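Local coordinates for protein diguanylate cyclase/phosphodiesterase (Caldicellulosiruptor saccharolyticus, PDB 3MTK) that forms the GGDEF domain of a longer protein that also carries PAS and EAL domains and is probably a cyclic-guanylate-specific phosphodiesterase, at residues Leu110-Asn115 against Ile119-Asn124; Glu61-Ile66 against Asp86-Ile91. All coordinates share one frame; numbering follows the deposited sequence.

Interaction 1: Leu110-Asn115 against Ile119-Asn124; sequences LPYNVN and IRVNFN
The Tyr112 ring receives the carbonyl oxygen of Ile119 at its edge, in the ring plane, with Tyr112 CD1 3.4 Å from Ile119 O. Tyr112 CE1 meets Val121 CG2 at 3.7 Å, the side chains crossing at about a right angle, and Tyr112 OH lies 3.7 Å from Phe123 CZ, those rings arriving from opposite directions. The guanidinium of Arg120 has the Pro111 ring over one face, offset toward the rim; their side chains run side by side, Arg120 NE 3.7 Å from Pro111 CG. Two backbone bonds, Tyr112 N to Ile119 O and Ile119 N to Tyr112 O, each 2.7 Å, define an antiparallel hydrogen-bonded pair, the second being straighter (165° against 144° at the hydrogen). Their side chains share one face of the sheet, and Tyr112 CG, anti to the carbonyl carbon (chi1 -64°), carries the ring along Ile119 O to Val121 and Phe123. Replacing Tyr112 by alanine would probably leave Val121 CG2 and Phe123 CZ without the ring and hydroxyl they lie against, and Arg69 without its aromatic partner. The hairpin of strands 112-114 and 117-119 packs on helix 56-74: Tyr112 touches Leu62 and His65 and makes a cation-pi contact with Arg69, and Ile119 touches Leu58. Beyond the hairpin, Phe123 rests on Leu105 and Leu108 of helix 97-108.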
ATOM      1  N   LEU A 110      13.215   6.740  -2.429  1.00 39.01           N
ATOM      2  CA  LEU A 110      14.483   7.053  -1.767  1.00 39.34           C
ATOM      3  C   LEU A 110      15.152   5.763  -1.288  1.00 40.06           C
ATOM      4  O   LEU A 110      14.482   4.838  -0.835  1.00 39.89           O
ATOM      5  CB  LEU A 110      14.250   8.004  -0.580  1.00 38.42           C
ATOM      6  CG  LEU A 110      14.563   9.488  -0.793  1.00 36.03           C
ATOM      7  CD1 LEU A 110      13.944   9.983  -2.073  1.00 38.98           C
ATOM      8  CD2 LEU A 110      14.062  10.280   0.381  1.00 33.85           C
ATOM      9  N   PRO A 111      16.486   5.697  -1.368  1.00 39.21           N
ATOM     10  CA  PRO A 111      17.256   4.518  -0.955  1.00 40.34           C
ATOM     11  C   PRO A 111      16.943   4.001   0.445  1.00 41.73           C
ATOM     12  O   PRO A 111      16.412   4.723   1.288  1.00 42.67           O
ATOM     13  CB  PRO A 111      18.705   4.993  -1.068  1.00 41.22           C
ATOM     14  CG  PRO A 111      18.640   6.076  -2.123  1.00 41.60           C
ATOM     15  CD  PRO A 111      17.380   6.803  -1.751  1.00 40.66           C
ATOM     16  N   TYR A 112      17.271   2.733   0.676  1.00 42.73           N
ATOM     17  CA  TYR A 112      17.075   2.103   1.974  1.00 40.85           C
ATOM     18  C   TYR A 112      18.432   1.566   2.398  1.00 42.93           C
ATOM     19  O   TYR A 112      19.099   0.869   1.629  1.00 40.98           O
ATOM     20  CB  TYR A 112      16.076   0.937   1.900  1.00 39.04           C
ATOM     21  CG  TYR A 112      14.672   1.332   1.520  1.00 34.19           C
ATOM     22  CD1 TYR A 112      14.298   1.443   0.190  1.00 30.02           C
ATOM     23  CD2 TYR A 112      13.730   1.640   2.501  1.00 33.28           C
ATOM     24  CE1 TYR A 112      13.033   1.856  -0.160  1.00 29.85           C
ATOM     25  CE2 TYR A 112      12.457   2.052   2.158  1.00 30.12           C
ATOM     26  CZ  TYR A 112      12.118   2.162   0.828  1.00 30.22           C
ATOM     27  OH  TYR A 112      10.874   2.623   0.487  1.00 32.11           O
ATOM     28  N   ASN A 113      18.845   1.910   3.612  1.00 44.97           N
ATOM     29  CA  ASN A 113      20.122   1.453   4.133  1.00 46.81           C
ATOM     30  C   ASN A 113      19.789   0.260   4.994  1.00 47.69           C
ATOM     31  O   ASN A 113      19.547   0.394   6.190  1.00 48.08           O
ATOM     32  CB  ASN A 113      20.789   2.560   4.964  1.00 47.46           C
ATOM     33  CG  ASN A 113      22.182   2.179   5.462  1.00 48.76           C
ATOM     34  OD1 ASN A 113      23.005   3.051   5.741  1.00 49.37           O
ATOM     35  ND2 ASN A 113      22.446   0.880   5.589  1.00 47.58           N
ATOM     36  N   VAL A 114      19.752  -0.905   4.367  1.00 49.56           N
ATOM     37  CA  VAL A 114      19.444  -2.136   5.070  1.00 52.34           C
ATOM     38  C   VAL A 114      20.733  -2.883   5.390  1.00 54.29           C
ATOM     39  O   VAL A 114      21.350  -3.479   4.510  1.00 53.01           O
ATOM     40  CB  VAL A 114      18.532  -3.037   4.218  1.00 52.09           C
ATOM     41  CG1 VAL A 114      18.058  -4.224   5.043  1.00 52.18           C
ATOM     42  CG2 VAL A 114      17.356  -2.230   3.697  1.00 51.81           C
ATOM     43  N   ASN A 115      21.139  -2.841   6.654  1.00 57.88           N
ATOM     44  CA  ASN A 115      22.361  -3.509   7.082  1.00 61.41           C
ATOM     45  C   ASN A 115      23.523  -3.139   6.161  1.00 62.01           C
ATOM     46  O   ASN A 115      24.161  -4.007   5.564  1.00 61.67           O
ATOM     47  CB  ASN A 115      22.164  -5.027   7.078  1.00 65.46           C
ATOM     48  CG  ASN A 115      23.360  -5.773   7.653  1.00 70.53           C
ATOM     49  OD1 ASN A 115      23.737  -5.573   8.815  1.00 70.67           O
ATOM     50  ND2 ASN A 115      23.966  -6.640   6.839  1.00 73.25           N
ATOM     51  N   ILE A 119      19.860   0.062  -0.826  1.00 48.00           N
ATOM     52  CA  ILE A 119      18.921  -0.523  -1.770  1.00 43.84           C
ATOM     53  C   ILE A 119      17.847   0.418  -2.282  1.00 42.77           C
ATOM     54  O   ILE A 119      17.257   1.197  -1.532  1.00 42.99           O
ATOM     55  CB  ILE A 119      18.252  -1.765  -1.148  1.00 42.58           C
ATOM     56  CG1 ILE A 119      19.337  -2.717  -0.644  1.00 40.46           C
ATOM     57  CG2 ILE A 119      17.364  -2.478  -2.182  1.00 40.01           C
ATOM     58  CD1 ILE A 119      18.801  -3.888   0.133  1.00 42.64           C
ATOM     59  N   ARG A 120      17.613   0.331  -3.581  1.00 42.04           N
ATOM     60  CA  ARG A 120      16.610   1.131  -4.253  1.00 41.96           C
ATOM     61  C   ARG A 120      15.609   0.174  -4.888  1.00 40.81           C
ATOM     62  O   ARG A 120      15.999  -0.795  -5.537  1.00 39.52           O
ATOM     63  CB  ARG A 120      17.265   1.991  -5.333  1.00 46.83           C
ATOM     64  CG  ARG A 120      17.815   3.305  -4.837  1.00 53.83           C
ATOM     65  CD  ARG A 120      18.618   3.996  -5.922  1.00 61.31           C
ATOM     66  NE  ARG A 120      18.586   5.453  -5.794  1.00 69.54           N
ATOM     67  CZ  ARG A 120      17.505   6.203  -6.007  1.00 72.92           C
ATOM     68  NH1 ARG A 120      16.359   5.638  -6.358  1.00 73.70           N
ATOM     69  NH2 ARG A 120      17.569   7.522  -5.874  1.00 76.13           N
ATOM     70  N   VAL A 121      14.322   0.441  -4.691  1.00 38.53           N
ATOM     71  CA  VAL A 121      13.273  -0.392  -5.250  1.00 35.58           C
ATOM     72  C   VAL A 121      12.269   0.450  -5.993  1.00 33.53           C
ATOM     73  O   VAL A 121      12.196   1.653  -5.794  1.00 33.24           O
ATOM     74  CB  VAL A 121      12.511  -1.145  -4.164  1.00 37.94           C
ATOM     75  CG1 VAL A 121      13.364  -2.258  -3.606  1.00 39.51           C
ATOM     76  CG2 VAL A 121      12.103  -0.172  -3.078  1.00 40.22           C
ATOM     77  N   ASN A 122      11.491  -0.202  -6.842  1.00 32.83           N
ATOM     78  CA  ASN A 122      10.458   0.454  -7.621  1.00 33.07           C
ATOM     79  C   ASN A 122       9.104   0.051  -7.093  1.00 32.16           C
ATOM     80  O   ASN A 122       8.979  -0.983  -6.438  1.00 29.11           O
ATOM     81  CB  ASN A 122      10.579   0.057  -9.080  1.00 36.43           C
ATOM     82  CG  ASN A 122      11.751   0.719  -9.742  1.00 40.51           C
ATOM     83  OD1 ASN A 122      12.330   0.189 -10.688  1.00 43.45           O
ATOM     84  ND2 ASN A 122      12.105   1.901  -9.252  1.00 39.74           N
ATOM     85  N   PHE A 123       8.099   0.876  -7.379  1.00 31.46           N
ATOM     86  CA  PHE A 123       6.740   0.630  -6.917  1.00 32.57           C
ATOM     87  C   PHE A 123       5.734   0.985  -7.995  1.00 33.97           C
ATOM     88  O   PHE A 123       6.091   1.454  -9.072  1.00 35.56           O
ATOM     89  CB  PHE A 123       6.404   1.501  -5.692  1.00 32.58           C
ATOM     90  CG  PHE A 123       7.370   1.363  -4.532  1.00 31.23           C
ATOM     91  CD1 PHE A 123       8.621   1.972  -4.570  1.00 32.20           C
ATOM     92  CD2 PHE A 123       7.016   0.648  -3.403  1.00 31.19           C
ATOM     93  CE1 PHE A 123       9.502   1.870  -3.497  1.00 32.25           C
ATOM     94  CE2 PHE A 123       7.888   0.542  -2.323  1.00 33.90           C
ATOM     95  CZ  PHE A 123       9.134   1.155  -2.371  1.00 33.86           C
ATOM     96  N   ASN A 124       4.468   0.755  -7.669  1.00 33.41           N
ATOM     97  CA  ASN A 124       3.335   1.098  -8.508  1.00 31.07           C
ATOM     98  C   ASN A 124       2.190   1.286  -7.530  1.00 32.91           C
ATOM     99  O   ASN A 124       2.138   0.630  -6.477  1.00 29.45           O
ATOM    100  CB  ASN A 124       3.035   0.013  -9.533  1.00 30.69           C
ATOM    101  CG  ASN A 124       3.694   0.304 -10.878  1.00 32.11           C
ATOM    102  OD1 ASN A 124       3.334   1.277 -11.567  1.00 28.80           O
ATOM    103  ND2 ASN A 124       4.672  -0.515 -11.249  1.00 25.63           N
TER

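Interaction 2: Glu61-Ile66 against Asp86-Ile91; sequences ELIIHI and DRFAII
Phe88 packs against Ile63 and Ile66 in an apolar helix-on-sheet contact, joining helix 56-74 to strand 87-93 in the interior of the GGDEF domain. The evidence is in the spacing: the backbones stay well apart, Ile63 CA 8.1 Å from Asp86 CA at the nearest pair and Ile66 CA 9.5 Å from Phe88 CA, and the ring bridges that distance. Its CG lies anti to the carbonyl carbon of Phe88 (chi1 -68°), and the side chain leaves the strand toward the helix, so the far end of the ring does the touching. Phe88 CE2 meets Ile66 CG2 at 3.7 Å, and the same methyl is 4.0 Å from Phe88 CZ. One helical turn earlier, Ile63 CG2 approaches Phe88 CZ at 4.1 Å. Both gamma methyls sit anti to the backbone N of their own residues, and both isoleucines cross the ring at a slant. The backbone oxygen Ile63 O lies near the ring plane, at the edge, 4.0 Å from Phe88 CZ. Asp86, Arg87 and Phe88 fall at the last three positions of the GGDEF signature, where arginine stands in place of the usual glutamate. Arg87 takes no part in the contact and forms a salt bridge with Asp145. Ala89 meets Leu21 of helix 18-30, while Phe88 also touches Lys82 of the neighbouring strand. All three touching residues are buried, and the contact buries 144 Å², both sides summed. The contact therefore rests on van der Waals fit between one aromatic ring and two branched chains; the carbonyl at the ring edge is likely to add a slight electrostatic attraction, since ring hydrogens carry a small positive charge.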
ATOM      1  N   GLU A  61      14.023  -7.669   5.794  1.00 44.50           N
ATOM      2  CA  GLU A  61      14.426  -6.466   6.509  1.00 44.41           C
ATOM      3  C   GLU A  61      14.002  -5.259   5.686  1.00 40.78           C
ATOM      4  O   GLU A  61      13.510  -4.266   6.216  1.00 41.26           O
ATOM      5  CB  GLU A  61      15.944  -6.450   6.709  1.00 50.26           C
ATOM      6  CG  GLU A  61      16.388  -6.840   8.111  1.00 55.29           C
ATOM      7  CD  GLU A  61      15.981  -5.807   9.147  1.00 58.94           C
ATOM      8  OE1 GLU A  61      16.416  -4.643   9.015  1.00 61.71           O
ATOM      9  OE2 GLU A  61      15.230  -6.153  10.089  1.00 59.15           O
ATOM     10  N   LEU A  62      14.201  -5.364   4.381  1.00 38.17           N
ATOM     11  CA  LEU A  62      13.825  -4.312   3.441  1.00 35.96           C
ATOM     12  C   LEU A  62      12.315  -4.032   3.559  1.00 33.32           C
ATOM     13  O   LEU A  62      11.884  -2.877   3.634  1.00 33.21           O
ATOM     14  CB  LEU A  62      14.136  -4.782   2.028  1.00 31.66           C
ATOM     15  CG  LEU A  62      14.539  -3.777   0.958  1.00 35.89           C
ATOM     16  CD1 LEU A  62      14.100  -4.359  -0.381  1.00 32.13           C
ATOM     17  CD2 LEU A  62      13.918  -2.398   1.193  1.00 32.31           C
ATOM     18  N   ILE A  63      11.520  -5.101   3.573  1.00 33.37           N
ATOM     19  CA  ILE A  63      10.065  -4.995   3.680  1.00 34.01           C
ATOM     20  C   ILE A  63       9.716  -4.239   4.957  1.00 34.78           C
ATOM     21  O   ILE A  63       8.859  -3.354   4.950  1.00 34.52           O
ATOM     22  CB  ILE A  63       9.392  -6.400   3.709  1.00 32.95           C
ATOM     23  CG1 ILE A  63       9.608  -7.119   2.380  1.00 33.08           C
ATOM     24  CG2 ILE A  63       7.893  -6.272   3.963  1.00 29.35           C
ATOM     25  CD1 ILE A  63       8.912  -6.468   1.216  1.00 34.54           C
ATOM     26  N   ILE A  64      10.377  -4.583   6.059  1.00 36.65           N
ATOM     27  CA  ILE A  64      10.102  -3.882   7.309  1.00 38.10           C
ATOM     28  C   ILE A  64      10.407  -2.410   7.078  1.00 36.60           C
ATOM     29  O   ILE A  64       9.564  -1.551   7.334  1.00 36.92           O
ATOM     30  CB  ILE A  64      10.962  -4.413   8.478  1.00 38.69           C
ATOM     31  CG1 ILE A  64      10.516  -5.829   8.853  1.00 39.18           C
ATOM     32  CG2 ILE A  64      10.813  -3.499   9.686  1.00 40.07           C
ATOM     33  CD1 ILE A  64      11.306  -6.437  10.017  1.00 39.53           C
ATOM     34  N   HIS A  65      11.610  -2.119   6.585  1.00 37.11           N
ATOM     35  CA  HIS A  65      11.989  -0.736   6.295  1.00 38.60           C
ATOM     36  C   HIS A  65      10.890  -0.065   5.487  1.00 37.12           C
ATOM     37  O   HIS A  65      10.450   1.036   5.817  1.00 37.66           O
ATOM     38  CB  HIS A  65      13.287  -0.682   5.489  1.00 42.60           C
ATOM     39  CG  HIS A  65      14.524  -0.710   6.329  1.00 46.47           C
ATOM     40  ND1 HIS A  65      14.790  -1.717   7.231  1.00 46.32           N
ATOM     41  CD2 HIS A  65      15.567   0.151   6.405  1.00 47.94           C
ATOM     42  CE1 HIS A  65      15.943  -1.477   7.827  1.00 48.71           C
ATOM     43  NE2 HIS A  65      16.436  -0.350   7.344  1.00 49.48           N
ATOM     44  N   ILE A  66      10.438  -0.732   4.427  1.00 36.76           N
ATOM     45  CA  ILE A  66       9.393  -0.154   3.597  1.00 37.00           C
ATOM     46  C   ILE A  66       8.127   0.112   4.399  1.00 37.67           C
ATOM     47  O   ILE A  66       7.569   1.206   4.326  1.00 36.78           O
ATOM     48  CB  ILE A  66       9.049  -1.061   2.397  1.00 36.34           C
ATOM     49  CG1 ILE A  66      10.253  -1.158   1.459  1.00 35.70           C
ATOM     50  CG2 ILE A  66       7.861  -0.490   1.650  1.00 34.34           C
ATOM     51  CD1 ILE A  66      10.067  -2.107   0.306  1.00 31.31           C
ATOM     52  N   ASP A  86       4.212  -8.703  -1.426  1.00 36.26           N
ATOM     53  CA  ASP A  86       4.815  -7.487  -1.970  1.00 36.18           C
ATOM     54  C   ASP A  86       3.842  -6.321  -2.092  1.00 35.63           C
ATOM     55  O   ASP A  86       4.080  -5.399  -2.872  1.00 32.64           O
ATOM     56  CB  ASP A  86       5.379  -7.780  -3.358  1.00 34.75           C
ATOM     57  CG  ASP A  86       4.300  -8.151  -4.352  1.00 37.54           C
ATOM     58  OD1 ASP A  86       3.124  -8.227  -3.936  1.00 36.04           O
ATOM     59  OD2 ASP A  86       4.617  -8.365  -5.550  1.00 38.12           O
ATOM     60  N   ARG A  87       2.762  -6.340  -1.322  1.00 33.48           N
ATOM     61  CA  ARG A  87       1.779  -5.284  -1.460  1.00 31.75           C
ATOM     62  C   ARG A  87       1.256  -4.701  -0.170  1.00 31.47           C
ATOM     63  O   ARG A  87       0.968  -5.428   0.774  1.00 29.37           O
ATOM     64  CB  ARG A  87       0.610  -5.802  -2.302  1.00 35.39           C
ATOM     65  CG  ARG A  87      -0.609  -4.902  -2.314  1.00 35.44           C
ATOM     66  CD  ARG A  87      -1.708  -5.521  -3.152  1.00 38.07           C
ATOM     67  NE  ARG A  87      -1.264  -5.822  -4.515  1.00 37.45           N
ATOM     68  CZ  ARG A  87      -2.086  -6.170  -5.501  1.00 37.90           C
ATOM     69  NH1 ARG A  87      -3.389  -6.263  -5.273  1.00 38.05           N
ATOM     70  NH2 ARG A  87      -1.612  -6.416  -6.718  1.00 36.58           N
ATOM     71  N   PHE A  88       1.123  -3.375  -0.150  1.00 31.30           N
ATOM     72  CA  PHE A  88       0.624  -2.660   1.021  1.00 32.38           C
ATOM     73  C   PHE A  88      -0.657  -1.933   0.646  1.00 33.75           C
ATOM     74  O   PHE A  88      -0.924  -1.706  -0.538  1.00 33.57           O
ATOM     75  CB  PHE A  88       1.642  -1.624   1.507  1.00 29.96           C
ATOM     76  CG  PHE A  88       2.893  -2.212   2.090  1.00 30.28           C
ATOM     77  CD1 PHE A  88       3.006  -2.423   3.459  1.00 30.20           C
ATOM     78  CD2 PHE A  88       3.991  -2.499   1.276  1.00 30.41           C
ATOM     79  CE1 PHE A  88       4.201  -2.909   4.023  1.00 28.76           C
ATOM     80  CE2 PHE A  88       5.179  -2.979   1.825  1.00 31.84           C
ATOM     81  CZ  PHE A  88       5.280  -3.183   3.211  1.00 28.61           C
ATOM     82  N   ALA A  89      -1.436  -1.566   1.665  1.00 35.48           N
ATOM     83  CA  ALA A  89      -2.695  -0.841   1.475  1.00 35.70           C
ATOM     84  C   ALA A  89      -2.811   0.326   2.456  1.00 36.35           C
ATOM     85  O   ALA A  89      -2.347   0.247   3.592  1.00 34.38           O
ATOM     86  CB  ALA A  89      -3.879  -1.786   1.660  1.00 33.83           C
ATOM     87  N   ILE A  90      -3.430   1.409   2.012  1.00 39.13           N
ATOM     88  CA  ILE A  90      -3.615   2.564   2.872  1.00 43.23           C
ATOM     89  C   ILE A  90      -5.045   3.076   2.795  1.00 46.36           C
ATOM     90  O   ILE A  90      -5.673   3.049   1.734  1.00 46.41           O
ATOM     91  CB  ILE A  90      -2.706   3.749   2.472  1.00 45.02           C
ATOM     92  CG1 ILE A  90      -1.237   3.321   2.425  1.00 46.12           C
ATOM     93  CG2 ILE A  90      -2.903   4.894   3.467  1.00 43.55           C
ATOM     94  CD1 ILE A  90      -0.644   2.988   3.772  1.00 49.83           C
ATOM     95  N   ILE A  91      -5.562   3.516   3.935  1.00 49.37           N
ATOM     96  CA  ILE A  91      -6.886   4.111   3.995  1.00 50.85           C
ATOM     97  C   ILE A  91      -6.519   5.540   4.330  1.00 54.28           C
ATOM     98  O   ILE A  91      -5.854   5.776   5.338  1.00 54.98           O
ATOM     99  CB  ILE A  91      -7.729   3.599   5.165  1.00 49.50           C
ATOM    100  CG1 ILE A  91      -7.902   2.079   5.088  1.00 50.17           C
ATOM    101  CG2 ILE A  91      -9.068   4.315   5.162  1.00 47.11           C
ATOM    102  CD1 ILE A  91      -8.664   1.604   3.899  1.00 49.39           C
TER

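In the fold
The two contacts lie in one GGDEF domain with their centres about 11 Å apart, and they follow in series along the chain: interaction 2 closes before interaction 1 opens. Helix 56-74 connects them. Ile63 and Ile66 meet strand 87-93; Glu61, Leu62 and His65 meet the hairpin, with Val114 CG1 3.5 Å from Glu61 CB and Tyr112 CG 3.8 Å from Leu62 CD2, and Ile66 touches both, since it also contacts Tyr112. Both interactions also reach the central mixed sheet, interaction 2 through strand 87-93 and interaction 1 where its second segment runs into strand 123-129. The helix is thus wedged between the sheet and the hairpin, tying a peripheral element to the domain core.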